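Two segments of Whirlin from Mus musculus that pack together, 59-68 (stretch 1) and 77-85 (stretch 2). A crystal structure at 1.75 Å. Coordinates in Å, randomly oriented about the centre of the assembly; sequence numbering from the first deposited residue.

Stretch 1 59-68: KFSLLSEVRS
Stretch 2 77-85: RFDHLVLRR

Two nearly antiparallel helices from one chain set the frame. The helix at about 62-67 and the helix at about 77-81, which begins earlier in the chain, have axes at 168° between their N-to-C directions, 11.6 Å apart at closest approach. The register follows from two CA pairs: Leu63 CA lies 7.6 Å from Val82 CA, and Arg67 CA lies 7.5 Å from Phe78 CA. Helical phi/psi values hold from 59 to 68 and from 77 to 80, with Leu63 O accepting from Arg67 N at 2.9 Å and Phe78 O from Val82 N at 2.9 Å. Beyond Leu81 (-107/-29) the chain extends: Val82 at -106/116, Leu83 at -67/122, Arg84 at -92/102.

The apolar part of the contact is built around Phe78. Its CB points toward the first stretch, and chi1 of -178° (t) with chi2 of -88° carries the ring in among Leu63, Val66 and Arg67. Its CZ lies 3.5 Å from Leu63 O, with that oxygen at the ring edge, near the ring plane, where the aromatic hydrogens carry partial positive charge. Leu63, its CB toward the partner and m,t (-71°, 159°), presents CD2 at 4.3 Å from Phe78 CZ; Val66, also pointing toward the partner and t (169°), presents CG1 at 4.0 Å from Phe78 CE2. Arg67 CB adds a contact of 3.7 Å to Phe78 CE1. One turn along, Val82, also t (179°), places CG1 3.8 Å from Leu63 CB. Phe60, t with chi2 81°, begins sideways, but its ring end comes nearer, bringing CZ to 4.1 Å from Leu83 O, which lies at the ring edge.

Arg67 supplies the polar anchor. Its CB points toward the partner, and chi1 to chi3 are all t (-165°, -175°, -179°), so the aliphatic chain is fully extended; chi4 of -87° then turns the guanidinium plane. Asp79, m with chi2 -17°, starts sideways and brings its carboxylate into that plane. The result is a two-pronged salt bridge: Arg67 NE donates to Asp79 OD1 at 2.8 Å and Arg67 NH2 to Asp79 OD2 at 2.9 Å, both nearly linear at 171° and 172°.

The edge engaged by Asp79 leaves the faces of the guanidinium available, and Arg84 covers one. Its chi1 is t (-166°), chi2 and chi3 are off-well (137°, 148°), and chi4 is 87°. The two guanidinium planes lie 10° apart with centres separated by 3.6 Å. Arg67 NE and Arg84 NE are also 3.6 Å apart, a close approach of like charges that the neighbouring carboxylate can help offset.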

# COMPACT_ATOMS: atom_id res chain seq x y z
N LYS A 59 4.35 -8.49 6.40
CA LYS A 59 4.00 -7.11 6.01
C LYS A 59 3.77 -6.97 4.52
O LYS A 59 2.87 -6.22 4.13
CB LYS A 59 5.04 -6.10 6.51
CG LYS A 59 4.99 -5.86 8.01
CD LYS A 59 6.14 -4.99 8.45
CE LYS A 59 6.34 -5.05 9.94
NZ LYS A 59 7.51 -4.24 10.37
N PHE A 60 4.53 -7.72 3.69
CA PHE A 60 4.39 -7.71 2.23
C PHE A 60 2.95 -8.08 1.80
O PHE A 60 2.45 -7.53 0.82
CB PHE A 60 5.44 -8.60 1.53
CG PHE A 60 5.36 -8.56 0.01
CD1 PHE A 60 5.93 -7.52 -0.71
CD2 PHE A 60 4.66 -9.54 -0.69
CE1 PHE A 60 5.83 -7.47 -2.11
CE2 PHE A 60 4.55 -9.48 -2.09
CZ PHE A 60 5.14 -8.45 -2.78
N SER A 61 2.28 -8.98 2.57
CA SER A 61 0.89 -9.40 2.30
C SER A 61 -0.10 -8.22 2.26
O SER A 61 -1.14 -8.32 1.60
CB SER A 61 0.44 -10.46 3.29
OG SER A 61 0.07 -9.89 4.53
N LEU A 62 0.24 -7.09 2.92
CA LEU A 62 -0.62 -5.90 2.88
C LEU A 62 -0.77 -5.28 1.49
O LEU A 62 -1.79 -4.66 1.23
CB LEU A 62 -0.16 -4.83 3.89
CG LEU A 62 -0.42 -5.14 5.36
CD1 LEU A 62 0.36 -4.22 6.24
CD2 LEU A 62 -1.92 -5.02 5.69
N LEU A 63 0.24 -5.43 0.59
CA LEU A 63 0.11 -4.86 -0.76
C LEU A 63 -1.06 -5.44 -1.56
O LEU A 63 -1.65 -4.72 -2.37
CB LEU A 63 1.42 -4.92 -1.56
CG LEU A 63 2.51 -3.97 -1.06
CD1 LEU A 63 3.88 -4.41 -1.51
CD2 LEU A 63 2.23 -2.54 -1.49
N SER A 64 -1.46 -6.72 -1.27
CA SER A 64 -2.64 -7.30 -1.94
C SER A 64 -3.92 -6.59 -1.46
O SER A 64 -4.85 -6.43 -2.24
CB SER A 64 -2.72 -8.81 -1.72
OG SER A 64 -2.88 -9.15 -0.35
N GLU A 65 -3.93 -6.10 -0.20
CA GLU A 65 -5.06 -5.32 0.32
C GLU A 65 -5.04 -3.92 -0.27
O GLU A 65 -6.09 -3.39 -0.62
CB GLU A 65 -5.05 -5.27 1.86
CG GLU A 65 -5.05 -6.63 2.55
CD GLU A 65 -6.35 -7.42 2.56
OE1 GLU A 65 -7.37 -6.92 2.04
OE2 GLU A 65 -6.33 -8.54 3.11
N VAL A 66 -3.83 -3.32 -0.42
CA VAL A 66 -3.65 -1.99 -1.04
C VAL A 66 -4.16 -2.01 -2.48
O VAL A 66 -4.77 -1.04 -2.92
CB VAL A 66 -2.18 -1.49 -0.93
CG1 VAL A 66 -1.92 -0.25 -1.79
CG2 VAL A 66 -1.81 -1.22 0.53
N ARG A 67 -3.91 -3.10 -3.22
CA ARG A 67 -4.33 -3.25 -4.61
C ARG A 67 -5.83 -2.96 -4.79
O ARG A 67 -6.22 -2.29 -5.75
CB ARG A 67 -4.00 -4.66 -5.13
CG ARG A 67 -4.09 -4.77 -6.64
CD ARG A 67 -3.88 -6.18 -7.15
NE ARG A 67 -3.95 -6.22 -8.61
CZ ARG A 67 -5.07 -6.36 -9.31
NH1 ARG A 67 -6.24 -6.50 -8.69
NH2 ARG A 67 -5.04 -6.36 -10.64
N SER A 68 -6.65 -3.42 -3.84
CA SER A 68 -8.10 -3.26 -3.84
C SER A 68 -8.59 -1.81 -3.68
O SER A 68 -9.73 -1.52 -4.04
CB SER A 68 -8.73 -4.15 -2.77
OG SER A 68 -8.29 -5.49 -2.91
N ARG A 77 -0.12 -0.61 -13.91
CA ARG A 77 1.13 -0.01 -13.43
C ARG A 77 1.49 -0.58 -12.05
O ARG A 77 2.64 -0.98 -11.83
CB ARG A 77 1.03 1.51 -13.40
CG ARG A 77 1.16 2.13 -14.78
CD ARG A 77 0.58 3.53 -14.84
NE ARG A 77 1.31 4.44 -13.95
CZ ARG A 77 0.97 5.70 -13.71
NH1 ARG A 77 -0.10 6.23 -14.29
NH2 ARG A 77 1.69 6.44 -12.89
N PHE A 78 0.49 -0.72 -11.14
CA PHE A 78 0.71 -1.29 -9.81
C PHE A 78 1.25 -2.73 -9.92
O PHE A 78 2.28 -3.05 -9.30
CB PHE A 78 -0.60 -1.25 -8.99
CG PHE A 78 -0.50 -1.78 -7.57
CD1 PHE A 78 -0.69 -3.13 -7.30
CD2 PHE A 78 -0.24 -0.92 -6.51
CE1 PHE A 78 -0.61 -3.61 -5.99
CE2 PHE A 78 -0.18 -1.39 -5.20
CZ PHE A 78 -0.36 -2.73 -4.94
N ASP A 79 0.59 -3.58 -10.74
CA ASP A 79 0.97 -4.98 -10.96
C ASP A 79 2.35 -5.12 -11.60
O ASP A 79 3.04 -6.09 -11.35
CB ASP A 79 -0.09 -5.69 -11.81
CG ASP A 79 -1.42 -5.89 -11.10
OD1 ASP A 79 -1.46 -5.78 -9.85
OD2 ASP A 79 -2.43 -6.17 -11.80
N HIS A 80 2.76 -4.12 -12.41
CA HIS A 80 4.07 -4.16 -13.05
C HIS A 80 5.22 -4.07 -12.02
O HIS A 80 6.31 -4.60 -12.28
CB HIS A 80 4.18 -3.08 -14.12
CG HIS A 80 5.29 -3.31 -15.11
ND1 HIS A 80 5.44 -4.52 -15.78
CD2 HIS A 80 6.26 -2.45 -15.53
CE1 HIS A 80 6.49 -4.37 -16.57
NE2 HIS A 80 7.01 -3.14 -16.47
N LEU A 81 4.96 -3.47 -10.83
CA LEU A 81 5.98 -3.36 -9.76
C LEU A 81 5.74 -4.29 -8.59
O LEU A 81 6.69 -4.66 -7.91
CB LEU A 81 6.09 -1.91 -9.24
CG LEU A 81 6.56 -0.83 -10.22
CD1 LEU A 81 6.77 0.48 -9.47
CD2 LEU A 81 7.87 -1.22 -10.92
N VAL A 82 4.46 -4.62 -8.32
CA VAL A 82 4.06 -5.45 -7.18
C VAL A 82 3.68 -6.84 -7.67
O VAL A 82 2.69 -6.98 -8.39
CB VAL A 82 2.90 -4.80 -6.37
CG1 VAL A 82 2.48 -5.68 -5.18
CG2 VAL A 82 3.26 -3.39 -5.90
N LEU A 83 4.45 -7.84 -7.25
CA LEU A 83 4.21 -9.22 -7.67
C LEU A 83 2.90 -9.74 -7.09
O LEU A 83 2.69 -9.71 -5.88
CB LEU A 83 5.38 -10.15 -7.30
CG LEU A 83 5.24 -11.60 -7.81
CD1 LEU A 83 5.59 -11.73 -9.29
CD2 LEU A 83 6.03 -12.56 -6.95
N ARG A 84 2.02 -10.15 -8.01
CA ARG A 84 0.71 -10.73 -7.72
C ARG A 84 0.93 -12.26 -7.66
O ARG A 84 1.12 -12.90 -8.70
CB ARG A 84 -0.27 -10.32 -8.84
CG ARG A 84 -1.74 -10.55 -8.52
CD ARG A 84 -2.59 -9.38 -8.96
NE ARG A 84 -3.94 -9.77 -9.38
CZ ARG A 84 -4.98 -9.90 -8.56
NH1 ARG A 84 -4.83 -9.68 -7.26
NH2 ARG A 84 -6.16 -10.26 -9.03
N ARG A 85 0.99 -12.81 -6.43
CA ARG A 85 1.20 -14.23 -6.07
C ARG A 85 2.62 -14.73 -6.39
O ARG A 85 3.06 -14.72 -7.54
CB ARG A 85 0.13 -15.16 -6.67